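Local coordinates for Melibiose/raffinose/stachyose-binding protein MelE (Bacillus subtilis subsp. subtilis str. 168, PDB 4R6H), which binds melibiose, raffinose and stachyose as the solute-binding component of an ABC transporter that imports these sugars, at residues R51-A56 with A328-P333; D165-L170 with S232-Q237; R171-K176 with K264-M269. All coordinates share one frame; numbering follows the deposited sequence. Where two conformers were deposited one is given.

Contact 1 of 3, residues R51-A56 with A328-P333; sequences RKLAAA and AFMARP
Leu53 is met by two consecutive residues of the facing helix, Phe329 through its ring and Met330 through its thioether. The CA atoms of Leu53 and Met330 are 7.8 Å apart. Phe329 has CG anti to the backbone N (chi1 174°), which carries the ring out to the other helix. Its CE1 stops 3.4 Å from the carbonyl O of Leu53, with that oxygen oblique to the ring. Ala56, three residues on from the leucine, offers the ring a small methyl, its CB 3.9 Å from Phe329 CZ. The CB of Met330 does not point at the other helix, and CG is anti to the carbonyl carbon, beside the backbone N; bends at chi2 (-63°) and chi3 (-69°) then bring SD and CE round to the leucine. CE comes to 3.8 Å from Leu53 CD1, and SD to 4.1 Å from Leu53 CB. A flexible, unbranched methionine can fold to fit the branched leucine in this way. Within its own segment, Phe329 also places CD2 3.5 Å above one face of the Arg332 guanidinium, offset toward its rim; NH2 of this arginine forms a salt bridge with Glu60. Leu53 further touches Asn335, Gln338 and Met339, and Ala54 touches Val66 and Leu68. Helix 44-60 is thus wedged between strand 64-69 and the helices 320-331 and 333-343.

Contact 2 of 3, residues D165-L170 with S232-Q237; sequences DFIKAL and SEILKQ
The flat group that reaches across is the carboxamide of Gln237, whose OE1 lies 4.4 Å from CD1 of Ile167 at the margin of the contact. A second flat group, the ring of Phe166, belongs to the same helix as Ile167 but turns to another side. On one face it carries CD1 of Leu170, one turn on, 4.2 Å above the plane and offset toward the rim. Phe184 and Phe267 meet this ring in edge-to-face pairs, which makes it part of an aromatic cluster.

The centre of the contact is made by two isoleucines that point at each other, the CA of Ile167 lying 8.8 Å from the CA of Ile234. Ile167 is extended along its longer branch, CD1 being anti to CA (chi2 170°), and its terminal methyl therefore reaches well out toward the other helix. Ile234 has nearly the same first torsion but is folded at the second (chi2 -58°), which swings CD1 round to present it together with CG2. The single methyl of Ile167, CD1, accordingly meets two methyls of Ile234, CD1 at 3.7 Å and CG2 at 4.0 Å. Branched, purely apolar side chains suit this buried place. At the partly exposed border a polar residue fits, and there the amide oxygen of Gln237 is what approaches the Ile167 methyl, at a distance and without a bond. The two segments bury 91 Å² between them, through few atoms.

Other neighbours fill in around them. Ile234 also touches Tyr197, and Leu235 touches Phe194, both on helix 192-206, while Ser232 and Lys236 touch Leu394 of helix 383-395. Ser232 also lies against Pro401 and Ile404 of helix 401-420. Helix 229-240 thus packs against helices 163-177, 192-206, 383-395 and 401-420.

Contact 3 of 3, residues R171-K176 with K264-M269; sequences RTIKEK and KIAFTM
Ile173 meets Ala266 and Phe267 where a helix passes beside a strand that turns a corner at Ala266 (phi -84°, psi -55°), with the CA atoms of Ile173 and Ala266 7.7 Å apart. The corner turns the CB of Ala266 toward the helix, and the extended backbone resumes at Phe267.

Almost the whole contact rests on one methyl. Ile173 sends CD1 out on its longer branch, with chi2 at 151°, some way short of a fully extended chain. This CD1 packs firmly against Ala266 CB at 3.5 Å and also lies 3.8 Å from CE2 of Phe267. It reaches the phenyl ring at its edge, near the ring plane, and not over a face. The second branch of Ile173 adds a looser touch, CG2 standing 4.2 Å from Ala266 CB. A beta-branched residue is well used here, since both branches of the isoleucine come at the alanine methyl from the same side, CD1 the closer. Alanine in turn is small enough to let the helix come close to the corner, while Phe267 presents its ring edge to the same CD1. All three residues are buried and wholly apolar at their meeting surfaces, so van der Waals packing accounts for the contact.

The backbone on the strand side is tied into its sheet. Ala266 makes backbone hydrogen bonds with both Asn148 and Val182, and Phe267 with Pro183 and Trp185, so the corner is fixed between strands 141-148 and 182-185. Ile173 itself touches Pro183. The arrangement is that of an alpha/beta layer in a solute-binding protein lobe: helix 163-177, which leads into strand 182-185, lies against the sheet in which that strand runs parallel to 265-269.

How the contacts relate
Contacts 2 and 3 belong together, with centres 11 Å apart on the same side of the chain's centre. Both use helix 163-177, contact 2 its first half and contact 3 its second, and they touch where Leu170 CD2 lies 3.6 Å from Phe267 CD2. Through this shared helix, helix 229-240 is joined to the sheet containing strand 265-269. Along the chain the order is 165-170, 171-176, 232-237, 264-269. Contact 1 lies on the opposite side of the centre, about 45 Å and 43 Å from the other two between centres. Its segments enclose those of both along the sequence. This agrees with the two-lobed build of solute-binding proteins, in which the chain leaves one lobe, forms much of the other and returns.

Contact 1 of 3, residues R51-A56 with A328-P333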
ATOM      1  N   ARG A  51      10.019   3.593  18.866  1.00 21.48           N
ATOM      2  CA  ARG A  51      10.989   4.036  19.855  1.00 22.54           C
ATOM      3  C   ARG A  51      10.762   3.361  21.212  1.00 21.61           C
ATOM      4  O   ARG A  51      11.726   2.998  21.862  1.00 24.25           O
ATOM      5  CB  ARG A  51      10.965   5.563  20.007  1.00 22.24           C
ATOM      6  CG  ARG A  51      11.504   6.283  18.779  1.00 27.23           C
ATOM      7  CD  ARG A  51      11.632   7.778  19.013  1.00 33.49           C
ATOM      8  NE  ARG A  51      11.842   8.491  17.748  1.00 43.00           N
ATOM      9  CZ  ARG A  51      10.924   9.242  17.133  1.00 41.96           C
ATOM     10  NH1 ARG A  51       9.705   9.427  17.662  1.00 42.39           N
ATOM     11  NH2 ARG A  51      11.233   9.842  15.984  1.00 51.87           N
ATOM     12  N   LYS A  52       9.509   3.172  21.618  1.00 20.94           N
ATOM     13  CA  LYS A  52       9.239   2.541  22.897  0.50 22.18           C
ATOM     14  C   LYS A  52       9.706   1.071  22.853  1.00 22.15           C
ATOM     15  O   LYS A  52      10.281   0.564  23.803  1.00 22.56           O
ATOM     16  CB  LYS A  52       7.769   2.737  23.316  0.50 34.71           C
ATOM     17  CG  LYS A  52       6.826   1.565  23.134  0.50 67.51           C
ATOM     18  CD  LYS A  52       6.571   0.893  24.467  0.50 45.01           C
ATOM     19  CE  LYS A  52       5.288   1.402  25.111  0.50 28.93           C
ATOM     20  NZ  LYS A  52       4.689   0.372  25.985  0.50 35.79           N
ATOM     21  N   LEU A  53       9.482   0.375  21.736  1.00 19.03           N
ATOM     22  CA  LEU A  53       9.928  -0.979  21.630  1.00 18.08           C
ATOM     23  C   LEU A  53      11.459  -1.069  21.569  1.00 21.84           C
ATOM     24  O   LEU A  53      12.028  -1.995  22.096  1.00 21.25           O
ATOM     25  CB  LEU A  53       9.277  -1.665  20.419  1.00 18.43           C
ATOM     26  CG  LEU A  53       7.802  -2.004  20.607  1.00 20.63           C
ATOM     27  CD1 LEU A  53       7.256  -2.465  19.260  1.00 22.10           C
ATOM     28  CD2 LEU A  53       7.542  -3.059  21.675  1.00 23.30           C
ATOM     29  N   ALA A  54      12.091  -0.107  20.906  1.00 19.99           N
ATOM     30  CA  ALA A  54      13.567  -0.042  20.892  1.00 21.85           C
ATOM     31  C   ALA A  54      14.088   0.154  22.308  1.00 25.14           C
ATOM     32  O   ALA A  54      15.042  -0.529  22.725  1.00 23.74           O
ATOM     33  CB  ALA A  54      14.056   1.038  19.992  1.00 22.92           C
ATOM     34  N   ALA A  55      13.441   1.020  23.079  1.00 24.00           N
ATOM     35  CA  ALA A  55      13.850   1.202  24.480  1.00 25.92           C
ATOM     36  C   ALA A  55      13.697  -0.084  25.325  1.00 23.93           C
ATOM     37  O   ALA A  55      14.536  -0.383  26.191  1.00 26.99           O
ATOM     38  CB  ALA A  55      13.099   2.357  25.090  1.00 26.00           C
ATOM     39  N   ALA A  56      12.637  -0.842  25.083  1.00 22.22           N
ATOM     40  CA  ALA A  56      12.408  -2.098  25.739  1.00 24.25           C
ATOM     41  C   ALA A  56      13.449  -3.119  25.337  1.00 24.39           C
ATOM     42  O   ALA A  56      13.921  -3.905  26.158  1.00 27.13           O
ATOM     43  CB  ALA A  56      10.994  -2.596  25.456  1.00 24.65           C
ATOM     44  N   ALA A 328      13.938 -10.815  16.069  1.00 19.09           N
ATOM     45  CA  ALA A 328      13.279 -11.817  16.916  1.00 19.35           C
ATOM     46  C   ALA A 328      12.494 -11.176  18.055  1.00 18.28           C
ATOM     47  O   ALA A 328      11.409 -11.642  18.408  1.00 20.07           O
ATOM     48  CB  ALA A 328      14.281 -12.835  17.447  1.00 21.16           C
ATOM     49  N   PHE A 329      13.045 -10.108  18.629  1.00 18.95           N
ATOM     50  CA  PHE A 329      12.391  -9.368  19.673  1.00 18.59           C
ATOM     51  C   PHE A 329      11.088  -8.760  19.122  1.00 18.53           C
ATOM     52  O   PHE A 329      10.047  -8.827  19.765  1.00 19.44           O
ATOM     53  CB  PHE A 329      13.336  -8.287  20.228  1.00 20.28           C
ATOM     54  CG  PHE A 329      12.699  -7.374  21.213  1.00 19.44           C
ATOM     55  CD1 PHE A 329      12.086  -6.221  20.781  1.00 19.79           C
ATOM     56  CD2 PHE A 329      12.759  -7.621  22.584  1.00 22.70           C
ATOM     57  CE1 PHE A 329      11.460  -5.353  21.671  1.00 23.76           C
ATOM     58  CE2 PHE A 329      12.163  -6.753  23.484  1.00 24.13           C
ATOM     59  CZ  PHE A 329      11.530  -5.603  23.022  1.00 24.77           C
ATOM     60  N   MET A 330      11.170  -8.087  17.984  1.00 17.07           N
ATOM     61  CA  MET A 330       9.987  -7.468  17.374  1.00 17.94           C
ATOM     62  C   MET A 330       8.879  -8.484  17.030  1.00 19.68           C
ATOM     63  O   MET A 330       7.679  -8.147  17.082  1.00 17.88           O
ATOM     64  CB  MET A 330      10.400  -6.692  16.121  1.00 16.81           C
ATOM     65  CG  MET A 330      11.174  -5.422  16.427  1.00 18.74           C
ATOM     66  SD  MET A 330      10.326  -4.142  17.343  1.00 19.58           S
ATOM     67  CE  MET A 330       9.103  -3.586  16.148  1.00 21.42           C
ATOM     68  N   ALA A 331       9.291  -9.721  16.738  1.00 18.86           N
ATOM     69  CA  ALA A 331       8.382 -10.804  16.344  1.00 17.15           C
ATOM     70  C   ALA A 331       7.685 -11.475  17.521  1.00 19.72           C
ATOM     71  O   ALA A 331       6.740 -12.248  17.313  1.00 21.52           O
ATOM     72  CB  ALA A 331       9.124 -11.854  15.528  1.00 18.43           C
ATOM     73  N   ARG A 332       8.141 -11.232  18.733  1.00 19.07           N
ATOM     74  CA  ARG A 332       7.428 -11.771  19.920  1.00 17.75           C
ATOM     75  C   ARG A 332       5.969 -11.264  19.847  1.00 18.49           C
ATOM     76  O   ARG A 332       5.741 -10.089  19.590  1.00 20.50           O
ATOM     77  CB  ARG A 332       8.080 -11.294  21.201  1.00 21.85           C
ATOM     78  CG  ARG A 332       9.480 -11.820  21.400  1.00 21.70           C
ATOM     79  CD  ARG A 332       9.994 -11.281  22.725  1.00 22.93           C
ATOM     80  NE  ARG A 332      11.387 -11.648  22.903  1.00 25.18           N
ATOM     81  CZ  ARG A 332      12.202 -11.121  23.806  1.00 25.28           C
ATOM     82  NH1 ARG A 332      11.777 -10.226  24.663  1.00 25.32           N
ATOM     83  NH2 ARG A 332      13.459 -11.573  23.888  1.00 30.13           N
ATOM     84  N   PRO A 333       4.985 -12.127  20.119  1.00 21.32           N
ATOM     85  CA  PRO A 333       3.600 -11.707  19.874  1.00 19.52           C
ATOM     86  C   PRO A 333       3.146 -10.405  20.549  1.00 18.65           C
ATOM     87  O   PRO A 333       2.477  -9.596  19.918  1.00 20.76           O
ATOM     88  CB  PRO A 333       2.777 -12.886  20.410  1.00 22.31           C
ATOM     89  CG  PRO A 333       3.694 -14.060  20.306  1.00 30.94           C
ATOM     90  CD  PRO A 333       5.102 -13.546  20.478  1.00 22.02           C
TER

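Contact 2 of 3, residues D165-L170 with S232-Q237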
ATOM      1  N   ASP A 165     -20.185  -3.628 -11.555  1.00 17.82           N
ATOM      2  CA  ASP A 165     -21.097  -3.495 -10.423  1.00 19.90           C
ATOM      3  C   ASP A 165     -20.782  -2.267  -9.567  1.00 18.05           C
ATOM      4  O   ASP A 165     -21.662  -1.611  -9.007  1.00 18.96           O
ATOM      5  CB  ASP A 165     -21.088  -4.759  -9.598  1.00 19.85           C
ATOM      6  CG  ASP A 165     -21.884  -5.883 -10.241  1.00 27.50           C
ATOM      7  OD1 ASP A 165     -22.662  -5.614 -11.186  1.00 27.87           O
ATOM      8  OD2 ASP A 165     -21.680  -7.017  -9.823  1.00 29.61           O
ATOM      9  N   PHE A 166     -19.495  -1.906  -9.492  1.00 16.82           N
ATOM     10  CA  PHE A 166     -19.083  -0.691  -8.792  1.00 19.08           C
ATOM     11  C   PHE A 166     -19.690   0.561  -9.445  1.00 17.06           C
ATOM     12  O   PHE A 166     -20.298   1.392  -8.813  1.00 18.57           O
ATOM     13  CB  PHE A 166     -17.529  -0.671  -8.762  1.00 17.85           C
ATOM     14  CG  PHE A 166     -16.920   0.544  -8.079  1.00 17.20           C
ATOM     15  CD1 PHE A 166     -17.417   1.096  -6.900  1.00 17.14           C
ATOM     16  CD2 PHE A 166     -15.793   1.132  -8.641  1.00 17.67           C
ATOM     17  CE1 PHE A 166     -16.845   2.207  -6.334  1.00 16.49           C
ATOM     18  CE2 PHE A 166     -15.186   2.215  -8.056  1.00 17.82           C
ATOM     19  CZ  PHE A 166     -15.718   2.763  -6.901  1.00 18.70           C
ATOM     20  N   ILE A 167     -19.468   0.682 -10.753  1.00 17.42           N
ATOM     21  CA  ILE A 167     -19.977   1.831 -11.498  1.00 21.19           C
ATOM     22  C   ILE A 167     -21.526   1.886 -11.405  1.00 19.25           C
ATOM     23  O   ILE A 167     -22.073   2.949 -11.214  1.00 20.82           O
ATOM     24  CB  ILE A 167     -19.496   1.787 -12.956  1.00 20.77           C
ATOM     25  CG1 ILE A 167     -17.987   1.973 -12.992  1.00 23.22           C
ATOM     26  CG2 ILE A 167     -20.245   2.828 -13.791  1.00 27.68           C
ATOM     27  CD1 ILE A 167     -17.433   1.699 -14.360  1.00 29.09           C
ATOM     28  N   LYS A 168     -22.166   0.722 -11.483  1.00 19.21           N
ATOM     29  CA  LYS A 168     -23.626   0.676 -11.326  1.00 19.74           C
ATOM     30  C   LYS A 168     -24.049   1.199  -9.940  1.00 20.79           C
ATOM     31  O   LYS A 168     -24.964   2.038  -9.819  1.00 21.34           O
ATOM     32  CB  LYS A 168     -24.136  -0.728 -11.550  1.00 22.64           C
ATOM     33  CG  LYS A 168     -25.656  -0.858 -11.543  1.00 23.78           C
ATOM     34  CD  LYS A 168     -26.005  -2.250 -12.074  1.00 32.51           C
ATOM     35  CE  LYS A 168     -27.407  -2.683 -11.718  1.00 57.25           C
ATOM     36  NZ  LYS A 168     -27.598  -4.076 -12.212  1.00 42.83           N
ATOM     37  N   ALA A 169     -23.313   0.801  -8.901  1.00 18.85           N
ATOM     38  CA  ALA A 169     -23.594   1.356  -7.570  1.00 21.08           C
ATOM     39  C   ALA A 169     -23.449   2.867  -7.517  1.00 19.68           C
ATOM     40  O   ALA A 169     -24.220   3.560  -6.879  1.00 19.76           O
ATOM     41  CB  ALA A 169     -22.688   0.713  -6.520  1.00 20.79           C
ATOM     42  N   LEU A 170     -22.387   3.401  -8.144  1.00 18.32           N
ATOM     43  CA  LEU A 170     -22.181   4.842  -8.187  1.00 19.13           C
ATOM     44  C   LEU A 170     -23.353   5.536  -8.847  1.00 17.11           C
ATOM     45  O   LEU A 170     -23.818   6.550  -8.388  1.00 19.23           O
ATOM     46  CB  LEU A 170     -20.854   5.178  -8.931  1.00 19.39           C
ATOM     47  CG  LEU A 170     -19.589   4.590  -8.300  1.00 19.12           C
ATOM     48  CD1 LEU A 170     -18.404   5.126  -9.068  1.00 20.39           C
ATOM     49  CD2 LEU A 170     -19.475   4.921  -6.807  1.00 17.54           C
ATOM     50  N   SER A 232      -8.331   4.772 -17.990  1.00 19.18           N
ATOM     51  CA  SER A 232      -8.571   6.178 -18.234  1.00 18.86           C
ATOM     52  C   SER A 232     -10.021   6.456 -18.732  1.00 17.40           C
ATOM     53  O   SER A 232     -10.629   7.479 -18.377  1.00 19.68           O
ATOM     54  CB  SER A 232      -7.567   6.708 -19.248  1.00 20.18           C
ATOM     55  OG  SER A 232      -6.248   6.759 -18.667  1.00 20.05           O
ATOM     56  N   GLU A 233     -10.516   5.531 -19.547  1.00 18.55           N
ATOM     57  CA  GLU A 233     -11.905   5.610 -20.007  1.00 21.68           C
ATOM     58  C   GLU A 233     -12.883   5.539 -18.838  1.00 19.40           C
ATOM     59  O   GLU A 233     -13.824   6.340 -18.769  1.00 19.95           O
ATOM     60  CB  GLU A 233     -12.206   4.567 -21.064  1.00 20.30           C
ATOM     61  CG  GLU A 233     -11.548   4.944 -22.385  1.00 26.91           C
ATOM     62  CD  GLU A 233     -11.561   3.826 -23.360  1.00 33.35           C
ATOM     63  OE1 GLU A 233     -11.263   2.694 -22.964  1.00 41.32           O
ATOM     64  OE2 GLU A 233     -11.890   4.088 -24.513  1.00 40.85           O
ATOM     65  N   ILE A 234     -12.638   4.614 -17.920  1.00 18.98           N
ATOM     66  CA  ILE A 234     -13.499   4.493 -16.754  1.00 19.57           C
ATOM     67  C   ILE A 234     -13.472   5.784 -15.926  1.00 20.07           C
ATOM     68  O   ILE A 234     -14.486   6.325 -15.504  1.00 18.92           O
ATOM     69  CB  ILE A 234     -13.096   3.290 -15.900  1.00 19.06           C
ATOM     70  CG1 ILE A 234     -13.401   1.952 -16.596  1.00 21.21           C
ATOM     71  CG2 ILE A 234     -13.852   3.377 -14.564  1.00 20.47           C
ATOM     72  CD1 ILE A 234     -14.872   1.752 -16.976  1.00 22.63           C
ATOM     73  N   LEU A 235     -12.276   6.335 -15.714  1.00 17.70           N
ATOM     74  CA  LEU A 235     -12.157   7.569 -14.928  1.00 19.62           C
ATOM     75  C   LEU A 235     -12.889   8.738 -15.604  1.00 17.71           C
ATOM     76  O   LEU A 235     -13.570   9.501 -14.971  1.00 19.04           O
ATOM     77  CB  LEU A 235     -10.676   7.901 -14.661  1.00 20.21           C
ATOM     78  CG  LEU A 235     -10.386   9.019 -13.650  1.00 23.77           C
ATOM     79  CD1 LEU A 235     -11.100   8.748 -12.337  1.00 23.95           C
ATOM     80  CD2 LEU A 235      -8.865   9.191 -13.472  1.00 22.77           C
ATOM     81  N   LYS A 236     -12.781   8.813 -16.923  1.00 18.09           N
ATOM     82  CA  LYS A 236     -13.459   9.829 -17.693  1.00 20.45           C
ATOM     83  C   LYS A 236     -14.976   9.634 -17.671  1.00 17.97           C
ATOM     84  O   LYS A 236     -15.677  10.635 -17.533  1.00 20.06           O
ATOM     85  CB  LYS A 236     -12.923   9.864 -19.132  1.00 20.29           C
ATOM     86  CG  LYS A 236     -13.462  11.080 -19.918  1.00 22.86           C
ATOM     87  CD  LYS A 236     -12.847  12.362 -19.359  1.00 33.96           C
ATOM     88  CE  LYS A 236     -13.290  13.585 -20.141  1.00 52.96           C
ATOM     89  NZ  LYS A 236     -12.628  14.795 -19.603  1.00 43.01           N
ATOM     90  N   GLN A 237     -15.426   8.384 -17.757  1.00 19.88           N
ATOM     91  CA  GLN A 237     -16.858   8.069 -17.539  1.00 18.75           C
ATOM     92  C   GLN A 237     -17.356   8.559 -16.198  1.00 23.70           C
ATOM     93  O   GLN A 237     -18.384   9.243 -16.074  1.00 23.26           O
ATOM     94  CB  GLN A 237     -17.087   6.586 -17.636  1.00 21.61           C
ATOM     95  CG  GLN A 237     -16.934   6.051 -19.016  1.00 24.36           C
ATOM     96  CD  GLN A 237     -16.933   4.546 -19.027  1.00 25.10           C
ATOM     97  OE1 GLN A 237     -17.560   3.881 -18.159  1.00 24.60           O
ATOM     98  NE2 GLN A 237     -16.237   3.982 -20.004  1.00 28.09           N
TER

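Contact 3 of 3, residues R171-K176 with K264-M269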
ATOM      1  N   ARG A 171     -23.802   4.966  -9.975  1.00 19.46           N
ATOM      2  CA  ARG A 171     -24.975   5.518 -10.678  1.00 21.26           C
ATOM      3  C   ARG A 171     -26.204   5.495  -9.780  1.00 18.41           C
ATOM      4  O   ARG A 171     -26.967   6.471  -9.726  1.00 22.65           O
ATOM      5  CB  ARG A 171     -25.230   4.744 -11.975  1.00 23.02           C
ATOM      6  CG  ARG A 171     -24.208   5.069 -13.050  1.00 24.22           C
ATOM      7  CD  ARG A 171     -24.760   4.896 -14.469  1.00 35.01           C
ATOM      8  NE  ARG A 171     -25.485   3.651 -14.557  1.00 30.10           N
ATOM      9  CZ  ARG A 171     -24.919   2.463 -14.744  1.00 27.09           C
ATOM     10  NH1 ARG A 171     -25.689   1.396 -14.769  1.00 28.59           N
ATOM     11  NH2 ARG A 171     -23.606   2.336 -14.959  1.00 32.26           N
ATOM     12  N   THR A 172     -26.366   4.413  -9.029  1.00 21.06           N
ATOM     13  CA  THR A 172     -27.506   4.320  -8.090  1.00 22.18           C
ATOM     14  C   THR A 172     -27.466   5.399  -7.028  1.00 23.27           C
ATOM     15  O   THR A 172     -28.463   6.046  -6.688  1.00 22.62           O
ATOM     16  CB  THR A 172     -27.532   2.942  -7.403  1.00 24.58           C
ATOM     17  OG1 THR A 172     -27.755   1.936  -8.392  1.00 27.12           O
ATOM     18  CG2 THR A 172     -28.623   2.893  -6.308  1.00 25.00           C
ATOM     19  N   ILE A 173     -26.289   5.606  -6.452  1.00 19.85           N
ATOM     20  CA  ILE A 173     -26.140   6.624  -5.433  1.00 18.03           C
ATOM     21  C   ILE A 173     -26.448   8.013  -5.995  1.00 21.84           C
ATOM     22  O   ILE A 173     -27.120   8.832  -5.343  1.00 21.31           O
ATOM     23  CB  ILE A 173     -24.697   6.534  -4.837  1.00 22.75           C
ATOM     24  CG1 ILE A 173     -24.539   5.245  -4.029  1.00 22.28           C
ATOM     25  CG2 ILE A 173     -24.349   7.716  -3.975  1.00 21.90           C
ATOM     26  CD1 ILE A 173     -23.115   4.703  -3.988  1.00 21.14           C
ATOM     27  N   LYS A 174     -25.967   8.310  -7.206  1.00 21.69           N
ATOM     28  CA  LYS A 174     -26.217   9.579  -7.798  1.00 20.75           C
ATOM     29  C   LYS A 174     -27.730   9.767  -7.991  1.00 22.32           C
ATOM     30  O   LYS A 174     -28.248  10.826  -7.643  1.00 24.94           O
ATOM     31  CB  LYS A 174     -25.449   9.752  -9.116  1.00 24.02           C
ATOM     32  CG  LYS A 174     -25.796  11.081  -9.779  1.00 25.75           C
ATOM     33  CD  LYS A 174     -25.058  11.328 -11.080  1.00 32.72           C
ATOM     34  CE  LYS A 174     -25.797  10.801 -12.290  1.00 48.10           C
ATOM     35  NZ  LYS A 174     -25.242  11.301 -13.604  1.00 36.51           N
ATOM     36  N   GLU A 175     -28.383   8.747  -8.542  1.00 21.00           N
ATOM     37  CA  GLU A 175     -29.856   8.787  -8.866  1.00 22.46           C
ATOM     38  C   GLU A 175     -30.656   8.977  -7.560  1.00 27.62           C
ATOM     39  O   GLU A 175     -31.437   9.938  -7.382  1.00 32.89           O
ATOM     40  CB  GLU A 175     -30.246   7.491  -9.600  1.00 25.90           C
ATOM     41  CG  GLU A 175     -29.925   7.481 -11.100  1.00 58.56           C
ATOM     42  CD  GLU A 175     -29.607   6.116 -11.781  1.00 55.46           C
ATOM     43  OE1 GLU A 175     -29.840   4.995 -11.242  1.00 44.27           O
ATOM     44  OE2 GLU A 175     -29.103   6.170 -12.940  1.00 42.88           O
ATOM     45  N   LYS A 176     -30.398   8.108  -6.600  1.00 22.14           N
ATOM     46  CA  LYS A 176     -31.235   8.059  -5.390  1.00 23.19           C
ATOM     47  C   LYS A 176     -30.929   9.186  -4.410  1.00 30.30           C
ATOM     48  O   LYS A 176     -31.825   9.614  -3.671  1.00 30.62           O
ATOM     49  CB  LYS A 176     -31.162   6.677  -4.723  1.00 25.86           C
ATOM     50  CG  LYS A 176     -31.577   5.505  -5.598  1.00 29.90           C
ATOM     51  CD  LYS A 176     -33.021   5.060  -5.423  1.00 92.98           C
ATOM     52  CE  LYS A 176     -33.216   3.641  -5.945  1.00 85.40           C
ATOM     53  NZ  LYS A 176     -32.345   2.644  -5.247  1.00 52.70           N
ATOM     54  N   LYS A 264     -21.492  12.519   3.417  1.00 18.26           N
ATOM     55  CA  LYS A 264     -21.419  13.165   2.123  1.00 19.56           C
ATOM     56  C   LYS A 264     -20.703  12.354   1.033  1.00 18.46           C
ATOM     57  O   LYS A 264     -20.688  12.774  -0.146  1.00 20.69           O
ATOM     58  CB  LYS A 264     -20.867  14.577   2.273  1.00 21.27           C
ATOM     59  CG  LYS A 264     -21.891  15.495   2.947  1.00 25.28           C
ATOM     60  CD  LYS A 264     -21.370  16.902   3.205  1.00 32.28           C
ATOM     61  CE  LYS A 264     -22.421  17.758   3.913  1.00 31.66           C
ATOM     62  NZ  LYS A 264     -21.783  18.824   4.738  1.00 36.52           N
ATOM     63  N   ILE A 265     -20.170  11.187   1.421  1.00 17.63           N
ATOM     64  CA  ILE A 265     -19.343  10.394   0.503  1.00 17.70           C
ATOM     65  C   ILE A 265     -19.701   8.935   0.614  1.00 16.50           C
ATOM     66  O   ILE A 265     -19.700   8.390   1.723  1.00 17.51           O
ATOM     67  CB  ILE A 265     -17.836  10.555   0.829  1.00 18.04           C
ATOM     68  CG1 ILE A 265     -17.321  11.968   0.493  1.00 19.77           C
ATOM     69  CG2 ILE A 265     -16.991   9.546   0.056  1.00 18.17           C
ATOM     70  CD1 ILE A 265     -15.947  12.258   1.055  1.00 19.62           C
ATOM     71  N   ALA A 266     -19.986   8.256  -0.492  1.00 15.91           N
ATOM     72  CA  ALA A 266     -20.257   6.810  -0.435  1.00 15.59           C
ATOM     73  C   ALA A 266     -18.998   5.951  -0.456  1.00 18.88           C
ATOM     74  O   ALA A 266     -18.809   5.124   0.423  1.00 18.83           O
ATOM     75  CB  ALA A 266     -21.212   6.382  -1.537  1.00 17.42           C
ATOM     76  N   PHE A 267     -18.148   6.139  -1.457  1.00 14.71           N
ATOM     77  CA  PHE A 267     -16.902   5.379  -1.630  1.00 16.43           C
ATOM     78  C   PHE A 267     -15.709   6.313  -1.772  1.00 15.56           C
ATOM     79  O   PHE A 267     -15.809   7.412  -2.310  1.00 15.90           O
ATOM     80  CB  PHE A 267     -16.934   4.568  -2.897  1.00 16.48           C
ATOM     81  CG  PHE A 267     -17.909   3.435  -2.910  1.00 15.68           C
ATOM     82  CD1 PHE A 267     -17.520   2.164  -2.491  1.00 15.57           C
ATOM     83  CD2 PHE A 267     -19.191   3.598  -3.453  1.00 15.50           C
ATOM     84  CE1 PHE A 267     -18.393   1.096  -2.592  1.00 17.46           C
ATOM     85  CE2 PHE A 267     -20.078   2.532  -3.523  1.00 16.32           C
ATOM     86  CZ  PHE A 267     -19.683   1.282  -3.103  1.00 18.61           C
ATOM     87  N   THR A 268     -14.548   5.808  -1.369  1.00 14.92           N
ATOM     88  CA  THR A 268     -13.270   6.464  -1.672  1.00 16.33           C
ATOM     89  C   THR A 268     -12.194   5.403  -1.661  1.00 19.69           C
ATOM     90  O   THR A 268     -12.403   4.340  -1.107  1.00 18.46           O
ATOM     91  CB  THR A 268     -12.978   7.658  -0.728  1.00 17.59           C
ATOM     92  OG1 THR A 268     -11.944   8.464  -1.279  1.00 18.18           O
ATOM     93  CG2 THR A 268     -12.571   7.206   0.672  1.00 19.96           C
ATOM     94  N   MET A 269     -11.055   5.658  -2.304  1.00 20.19           N
ATOM     95  CA  MET A 269      -9.956   4.700  -2.248  1.00 18.84           C
ATOM     96  C   MET A 269      -9.406   4.622  -0.859  1.00 22.59           C
ATOM     97  O   MET A 269      -9.412   5.594  -0.095  1.00 25.79           O
ATOM     98  CB  MET A 269      -8.833   5.097  -3.198  1.00 19.52           C
ATOM     99  CG  MET A 269      -9.164   5.230  -4.674  1.00 25.20           C
ATOM    100  SD  MET A 269      -9.635   3.821  -5.661  1.00 29.10           S
ATOM    101  CE  MET A 269      -8.219   2.705  -5.419  1.00 20.64           C
TER